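Tyrosinase (Aspergillus oryzae, PDB 6JU8) probably oxidises L-tyrosine and L-dopa to L-dopaquinone with molecular oxygen at a dinuclear copper centre. Local coordinates at residues A[290-301]-A[386-397]. The protein carries 1 engineered substitution. Residues are numbered along the deposited sequence; the frame is centred on the assembly and turned at random.
Sequences LLTTGGLNWGEF and WQTVNSGSWFND
Leu290 O lies at the edge of the Trp386 indole, 3.5 Å from CD1, and shares a water with Trp386 NE1 and Thr293 O. A second water joins Leu291 O to Asn390 ND2, which also donates to Trp386 O. Beyond the helix end, waters tie Leu296 N and O to Asn390 OD1, while Leu296 CB touches Trp386 CZ2 at 4.1 Å. Asn297 caps the next helix in a capping box with Glu300, and its amide stacks on the Asp397 carboxylate, the planes 12° apart. Trp298, its CG anti to the backbone N (chi1 176°), extends its indole alongside Trp394 and Phe395, which share one face of it: NE1, bonded to Tyr101 O, sits over the Phe395 face, and Trp394 meets the Trp298 six-membered ring edge-to-face. Gly299 N donates to Asp397 OD1 (2.9 Å) from above the carboxylate plane; Ser400 OG is a second partner of that oxygen. Phe301 stacks, offset, on the Trp386 five-membered ring (planes at 13°), its CB in a CH-pi contact over the six-membered ring; Asn390 ND2 approaches the opposite face near its rim. Within the tyrosinase central domain, this packing lies beside the dinuclear copper site, the Leu290 side chain about 8 Å from that of copper ligand His332. It joins the end of helix 371-389 and the following loop to helix 283-292, loop 293-297 and helix 298-302, with helix 328-340 against Leu290 and Phe301, and helix 103-129 against the Trp298 cluster.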
ATOM      1  N   LEU A 290       1.148   3.076  32.468  1.00 10.09           N
ATOM      2  CA  LEU A 290       1.349   1.652  32.736  1.00 10.87           C
ATOM      3  C   LEU A 290       2.625   1.425  33.516  1.00 10.54           C
ATOM      4  O   LEU A 290       2.683   0.600  34.431  1.00 12.19           O
ATOM      5  CB  LEU A 290       1.426   0.861  31.426  1.00 12.78           C
ATOM      6  CG  LEU A 290       1.677  -0.648  31.618  1.00 13.93           C
ATOM      7  CD1 LEU A 290       0.489  -1.339  32.254  1.00 17.27           C
ATOM      8  CD2 LEU A 290       2.037  -1.288  30.280  1.00 18.43           C
ATOM      9  N   LEU A 291       3.678   2.142  33.123  1.00 11.61           N
ATOM     10  CA  LEU A 291       5.001   1.916  33.686  1.00 11.86           C
ATOM     11  C   LEU A 291       5.234   2.656  34.990  1.00 12.97           C
ATOM     12  O   LEU A 291       6.209   2.323  35.694  1.00 14.13           O
ATOM     13  CB  LEU A 291       6.071   2.339  32.655  1.00 11.61           C
ATOM     14  CG  LEU A 291       6.039   1.581  31.330  1.00 10.91           C
ATOM     15  CD1 LEU A 291       7.077   2.131  30.381  1.00 12.71           C
ATOM     16  CD2 LEU A 291       6.228   0.067  31.534  1.00 12.59           C
ATOM     17  N   THR A 292       4.394   3.644  35.324  1.00 13.05           N
ATOM     18  CA  THR A 292       4.693   4.493  36.473  1.00 14.18           C
ATOM     19  C   THR A 292       3.598   4.492  37.529  1.00 15.81           C
ATOM     20  O   THR A 292       3.827   5.064  38.603  1.00 19.80           O
ATOM     21  CB  THR A 292       4.932   5.951  36.035  1.00 15.10           C
ATOM     22  OG1 THR A 292       3.766   6.458  35.374  1.00 14.74           O
ATOM     23  CG2 THR A 292       6.119   6.040  35.090  1.00 16.86           C
ATOM     24  N   THR A 293       2.441   3.898  37.280  1.00 13.43           N
ATOM     25  CA  THR A 293       1.377   3.878  38.292  1.00 15.65           C
ATOM     26  C   THR A 293       1.776   2.965  39.435  1.00 14.46           C
ATOM     27  O   THR A 293       2.036   1.783  39.234  1.00 15.76           O
ATOM     28  CB  THR A 293       0.036   3.436  37.681  1.00 15.96           C
ATOM     29  OG1 THR A 293      -0.417   4.409  36.725  1.00 16.11           O
ATOM     30  CG2 THR A 293      -1.051   3.330  38.745  1.00 18.59           C
ATOM     31  N   GLY A 294       1.848   3.465  40.665  1.00 17.92           N
ATOM     32  CA  GLY A 294       2.296   2.607  41.756  1.00 18.97           C
ATOM     33  C   GLY A 294       1.222   1.719  42.328  1.00 16.83           C
ATOM     34  O   GLY A 294       0.027   1.939  42.126  1.00 20.96           O
ATOM     35  N   GLY A 295       1.646   0.708  43.077  1.00 19.61           N
ATOM     36  CA  GLY A 295       0.777  -0.078  43.919  1.00 22.06           C
ATOM     37  C   GLY A 295      -0.024  -1.133  43.193  1.00 19.23           C
ATOM     38  O   GLY A 295      -0.999  -1.640  43.752  1.00 21.12           O
ATOM     39  N   LEU A 296       0.415  -1.479  41.984  1.00 14.32           N
ATOM     40  CA  LEU A 296      -0.260  -2.497  41.202  1.00 13.58           C
ATOM     41  C   LEU A 296       0.353  -3.878  41.378  1.00 11.96           C
ATOM     42  O   LEU A 296       1.562  -4.041  41.621  1.00 17.30           O
ATOM     43  CB  LEU A 296      -0.173  -2.129  39.714  1.00 14.72           C
ATOM     44  CG  LEU A 296      -0.729  -0.760  39.326  1.00 15.14           C
ATOM     45  CD1 LEU A 296      -0.784  -0.642  37.807  1.00 17.68           C
ATOM     46  CD2 LEU A 296      -2.088  -0.519  39.957  1.00 19.49           C
ATOM     47  N   ASN A 297      -0.470  -4.914  41.265  1.00 12.60           N
ATOM     48  CA  ASN A 297       0.035  -6.276  41.373  1.00 11.51           C
ATOM     49  C   ASN A 297       0.162  -6.886  39.982  1.00 10.52           C
ATOM     50  O   ASN A 297      -0.229  -6.296  38.955  1.00 11.29           O
ATOM     51  CB  ASN A 297      -0.823  -7.100  42.339  1.00 13.31           C
ATOM     52  CG  ASN A 297      -2.248  -7.323  41.894  1.00 12.03           C
ATOM     53  OD1 ASN A 297      -2.524  -7.526  40.717  1.00 13.88           O
ATOM     54  ND2 ASN A 297      -3.209  -7.354  42.837  1.00 13.89           N
ATOM     55  N   TRP A 298       0.765  -8.075  39.920  1.00 10.09           N
ATOM     56  CA  TRP A 298       0.997  -8.774  38.672  1.00  9.56           C
ATOM     57  C   TRP A 298      -0.309  -9.034  37.933  1.00  9.90           C
ATOM     58  O   TRP A 298      -0.404  -8.860  36.703  1.00 10.19           O
ATOM     59  CB  TRP A 298       1.734 -10.121  38.884  1.00 11.52           C
ATOM     60  CG  TRP A 298       1.858 -10.856  37.570  1.00 10.20           C
ATOM     61  CD1 TRP A 298       1.072 -11.903  37.149  1.00  9.64           C
ATOM     62  CD2 TRP A 298       2.773 -10.586  36.509  1.00 10.00           C
ATOM     63  NE1 TRP A 298       1.459 -12.304  35.891  1.00  9.33           N
ATOM     64  CE2 TRP A 298       2.501 -11.508  35.482  1.00 10.11           C
ATOM     65  CE3 TRP A 298       3.808  -9.648  36.339  1.00 10.48           C
ATOM     66  CZ2 TRP A 298       3.225 -11.526  34.287  1.00 10.27           C
ATOM     67  CZ3 TRP A 298       4.519  -9.667  35.151  1.00 10.31           C
ATOM     68  CH2 TRP A 298       4.227 -10.594  34.149  1.00 11.18           C
ATOM     69  N   GLY A 299      -1.334  -9.479  38.655  1.00 10.15           N
ATOM     70  CA  GLY A 299      -2.614  -9.814  38.016  1.00 10.51           C
ATOM     71  C   GLY A 299      -3.159  -8.599  37.279  1.00 10.25           C
ATOM     72  O   GLY A 299      -3.639  -8.688  36.130  1.00 12.18           O
ATOM     73  N   GLU A 300      -3.154  -7.442  37.950  1.00 10.74           N
ATOM     74  CA  GLU A 300      -3.732  -6.224  37.400  1.00 12.80           C
ATOM     75  C   GLU A 300      -2.918  -5.701  36.223  1.00 11.57           C
ATOM     76  O   GLU A 300      -3.478  -5.109  35.294  1.00 12.17           O
ATOM     77  CB  GLU A 300      -3.779  -5.105  38.445  1.00 19.16           C
ATOM     78  CG  GLU A 300      -4.556  -5.393  39.699  1.00 25.08           C
ATOM     79  CD  GLU A 300      -4.366  -4.225  40.670  1.00 20.86           C
ATOM     80  OE1 GLU A 300      -5.360  -3.526  40.900  1.00 23.37           O
ATOM     81  OE2 GLU A 300      -3.264  -4.036  41.218  1.00 16.79           O
ATOM     82  N   PHE A 301      -1.590  -5.843  36.295  1.00 11.39           N
ATOM     83  CA  PHE A 301      -0.698  -5.363  35.232  1.00 10.26           C
ATOM     84  C   PHE A 301      -0.854  -6.225  33.982  1.00  9.67           C
ATOM     85  O   PHE A 301      -0.881  -5.716  32.861  1.00 10.12           O
ATOM     86  CB  PHE A 301       0.750  -5.429  35.727  1.00 13.21           C
ATOM     87  CG  PHE A 301       1.766  -5.314  34.628  1.00 11.27           C
ATOM     88  CD1 PHE A 301       2.070  -4.073  34.075  1.00 11.88           C
ATOM     89  CD2 PHE A 301       2.391  -6.448  34.127  1.00 12.07           C
ATOM     90  CE1 PHE A 301       2.946  -3.950  33.009  1.00 11.72           C
ATOM     91  CE2 PHE A 301       3.298  -6.324  33.087  1.00 12.47           C
ATOM     92  CZ  PHE A 301       3.573  -5.087  32.539  1.00 12.01           C
ATOM     93  N   TRP A 386       8.458  -3.100  33.669  1.00  9.56           N
ATOM     94  CA  TRP A 386       7.547  -3.084  34.817  1.00  9.58           C
ATOM     95  C   TRP A 386       8.082  -4.015  35.890  1.00 10.46           C
ATOM     96  O   TRP A 386       8.031  -3.672  37.081  1.00 10.74           O
ATOM     97  CB  TRP A 386       6.132  -3.476  34.363  1.00  8.96           C
ATOM     98  CG  TRP A 386       5.115  -3.318  35.446  1.00  8.83           C
ATOM     99  CD1 TRP A 386       4.386  -2.171  35.662  1.00 10.05           C
ATOM    100  CD2 TRP A 386       4.708  -4.254  36.456  1.00  9.56           C
ATOM    101  NE1 TRP A 386       3.547  -2.354  36.725  1.00 10.62           N
ATOM    102  CE2 TRP A 386       3.722  -3.626  37.239  1.00 10.59           C
ATOM    103  CE3 TRP A 386       5.071  -5.568  36.758  1.00 10.87           C
ATOM    104  CZ2 TRP A 386       3.082  -4.239  38.325  1.00 10.61           C
ATOM    105  CZ3 TRP A 386       4.433  -6.180  37.838  1.00 10.89           C
ATOM    106  CH2 TRP A 386       3.463  -5.538  38.605  1.00 12.02           C
ATOM    107  N   GLN A 387       8.621  -5.179  35.506  1.00  9.99           N
ATOM    108  CA  GLN A 387       9.204  -6.075  36.514  1.00 10.63           C
ATOM    109  C   GLN A 387      10.338  -5.377  37.271  1.00  9.99           C
ATOM    110  O   GLN A 387      10.458  -5.518  38.482  1.00 11.43           O
ATOM    111  CB  GLN A 387       9.754  -7.338  35.875  1.00 10.92           C
ATOM    112  CG  GLN A 387       8.720  -8.324  35.343  1.00 10.92           C
ATOM    113  CD  GLN A 387       9.462  -9.503  34.739  1.00 10.52           C
ATOM    114  OE1 GLN A 387       9.582  -9.616  33.513  1.00 11.88           O
ATOM    115  NE2 GLN A 387      10.018 -10.372  35.577  1.00 11.94           N
ATOM    116  N   THR A 388      11.161  -4.637  36.553  1.00 10.23           N
ATOM    117  CA  THR A 388      12.311  -3.957  37.153  1.00 11.96           C
ATOM    118  C   THR A 388      11.888  -2.989  38.245  1.00 11.89           C
ATOM    119  O   THR A 388      12.553  -2.915  39.283  1.00 14.19           O
ATOM    120  CB  THR A 388      13.104  -3.224  36.059  1.00 11.84           C
ATOM    121  OG1 THR A 388      13.653  -4.197  35.134  1.00 12.49           O
ATOM    122  CG2 THR A 388      14.270  -2.450  36.635  1.00 13.49           C
ATOM    123  N   VAL A 389      10.782  -2.261  38.011  1.00 12.13           N
ATOM    124  CA  VAL A 389      10.372  -1.274  39.013  1.00 12.09           C
ATOM    125  C   VAL A 389       9.258  -1.784  39.921  1.00 11.61           C
ATOM    126  O   VAL A 389       8.779  -1.027  40.776  1.00 14.65           O
ATOM    127  CB  VAL A 389      10.010   0.064  38.341  1.00 14.27           C
ATOM    128  CG1 VAL A 389      11.220   0.577  37.568  1.00 19.32           C
ATOM    129  CG2 VAL A 389       8.839  -0.062  37.375  1.00 14.75           C
ATOM    130  N   ASN A 390       8.900  -3.062  39.814  1.00 11.78           N
ATOM    131  CA  ASN A 390       7.924  -3.719  40.691  1.00 11.64           C
ATOM    132  C   ASN A 390       8.427  -5.092  41.106  1.00 10.34           C
ATOM    133  O   ASN A 390       7.779  -6.110  40.936  1.00 11.72           O
ATOM    134  CB  ASN A 390       6.564  -3.840  40.003  1.00 12.59           C
ATOM    135  CG  ASN A 390       5.910  -2.499  39.777  1.00 11.79           C
ATOM    136  OD1 ASN A 390       5.280  -1.928  40.661  1.00 13.37           O
ATOM    137  ND2 ASN A 390       6.111  -1.952  38.585  1.00 11.85           N
ATOM    138  N   SER A 391       9.645  -5.104  41.666  1.00 13.59           N
ATOM    139  CA  SER A 391      10.234  -6.364  42.090  1.00 14.39           C
ATOM    140  C   SER A 391       9.307  -7.084  43.074  1.00 15.59           C
ATOM    141  O   SER A 391       8.756  -6.458  43.983  1.00 16.50           O
ATOM    142  CB  SER A 391      11.585  -6.129  42.786  1.00 19.11           C
ATOM    143  OG  SER A 391      12.170  -7.372  43.134  1.00 29.50           O
ATOM    144  N   GLY A 392       9.191  -8.389  42.902  1.00 14.67           N
ATOM    145  CA  GLY A 392       8.361  -9.156  43.816  1.00 15.09           C
ATOM    146  C   GLY A 392       6.915  -9.303  43.386  1.00 12.79           C
ATOM    147  O   GLY A 392       6.221 -10.164  43.928  1.00 15.85           O
ATOM    148  N   SER A 393       6.487  -8.504  42.404  1.00 11.23           N
ATOM    149  CA  SER A 393       5.121  -8.615  41.896  1.00 12.31           C
ATOM    150  C   SER A 393       5.081  -9.619  40.758  1.00 11.93           C
ATOM    151  O   SER A 393       5.398  -9.276  39.619  1.00 12.87           O
ATOM    152  CB  SER A 393       4.611  -7.258  41.414  1.00 13.31           C
ATOM    153  OG  SER A 393       4.541  -6.326  42.489  1.00 15.62           O
ATOM    154  N   TRP A 394       4.742 -10.866  41.050  1.00 11.11           N
ATOM    155  CA  TRP A 394       4.918 -11.952  40.092  1.00 10.21           C
ATOM    156  C   TRP A 394       4.030 -13.133  40.487  1.00 10.96           C
ATOM    157  O   TRP A 394       4.365 -13.917  41.384  1.00 12.31           O
ATOM    158  CB  TRP A 394       6.367 -12.429  40.063  1.00 11.61           C
ATOM    159  CG  TRP A 394       6.665 -13.475  39.026  1.00 11.87           C
ATOM    160  CD1 TRP A 394       6.793 -14.820  39.213  1.00 13.29           C
ATOM    161  CD2 TRP A 394       6.883 -13.244  37.626  1.00 11.31           C
ATOM    162  NE1 TRP A 394       7.074 -15.446  38.023  1.00 15.33           N
ATOM    163  CE2 TRP A 394       7.138 -14.510  37.029  1.00 13.36           C
ATOM    164  CE3 TRP A 394       6.887 -12.112  36.805  1.00 11.80           C
ATOM    165  CZ2 TRP A 394       7.402 -14.661  35.655  1.00 13.62           C
ATOM    166  CZ3 TRP A 394       7.144 -12.237  35.456  1.00 11.86           C
ATOM    167  CH2 TRP A 394       7.388 -13.509  34.912  1.00 13.08           C
ATOM    168  N   PHE A 395       2.865 -13.226  39.859  1.00  9.97           N
ATOM    169  CA  PHE A 395       1.973 -14.357  40.046  1.00 11.73           C
ATOM    170  C   PHE A 395       1.668 -14.626  41.516  1.00 12.38           C
ATOM    171  O   PHE A 395       1.457 -15.796  41.872  1.00 14.26           O
ATOM    172  CB  PHE A 395       2.502 -15.626  39.353  1.00 12.30           C
ATOM    173  CG  PHE A 395       2.532 -15.511  37.846  1.00 11.14           C
ATOM    174  CD1 PHE A 395       3.644 -15.003  37.164  1.00 11.12           C
ATOM    175  CD2 PHE A 395       1.436 -15.881  37.080  1.00 11.38           C
ATOM    176  CE1 PHE A 395       3.681 -14.864  35.789  1.00 10.56           C
ATOM    177  CE2 PHE A 395       1.458 -15.768  35.703  1.00 11.15           C
ATOM    178  CZ  PHE A 395       2.572 -15.249  35.036  1.00 10.32           C
ATOM    179  N   ASN A 396       1.577 -13.596  42.344  1.00 12.96           N
ATOM    180  CA  ASN A 396       1.471 -13.824  43.790  1.00 13.06           C
ATOM    181  C   ASN A 396       0.320 -13.040  44.393  1.00 14.19           C
ATOM    182  O   ASN A 396       0.123 -13.106  45.608  1.00 17.41           O
ATOM    183  CB  ASN A 396       2.793 -13.537  44.503  1.00 14.63           C
ATOM    184  CG  ASN A 396       3.249 -12.104  44.355  1.00 14.49           C
ATOM    185  OD1 ASN A 396       3.006 -11.466  43.328  1.00 14.54           O
ATOM    186  ND2 ASN A 396       3.923 -11.563  45.361  1.00 22.12           N
ATOM    187  N   ASP A 397      -0.503 -12.352  43.597  1.00 12.99           N
ATOM    188  CA  ASP A 397      -1.779 -11.875  44.143  1.00 12.75           C
ATOM    189  C   ASP A 397      -2.801 -13.002  44.117  1.00 12.86           C
ATOM    190  O   ASP A 397      -2.577 -14.066  43.534  1.00 13.52           O
ATOM    191  CB  ASP A 397      -2.287 -10.674  43.333  1.00 13.60           C
ATOM    192  CG  ASP A 397      -2.446 -11.070  41.875  1.00 12.55           C
ATOM    193  OD1 ASP A 397      -1.460 -11.000  41.111  1.00 12.81           O
ATOM    194  OD2 ASP A 397      -3.561 -11.537  41.512  1.00 13.27           O
TER
HETATM  195  O   HOH W   1       2.744   0.404  37.148  1.00 15.60           O
HETATM  196  O   HOH W   2       5.362   0.814  38.005  1.00 13.90           O
HETATM  197  O   HOH W   3       2.786  -0.667  40.439  1.00 16.80           O
HETATM  198  O   HOH W   4       3.821  -3.134  42.557  1.00 25.94           O
HETATM  199  O   HOH W   5       1.439  -9.391  42.397  1.00 18.58           O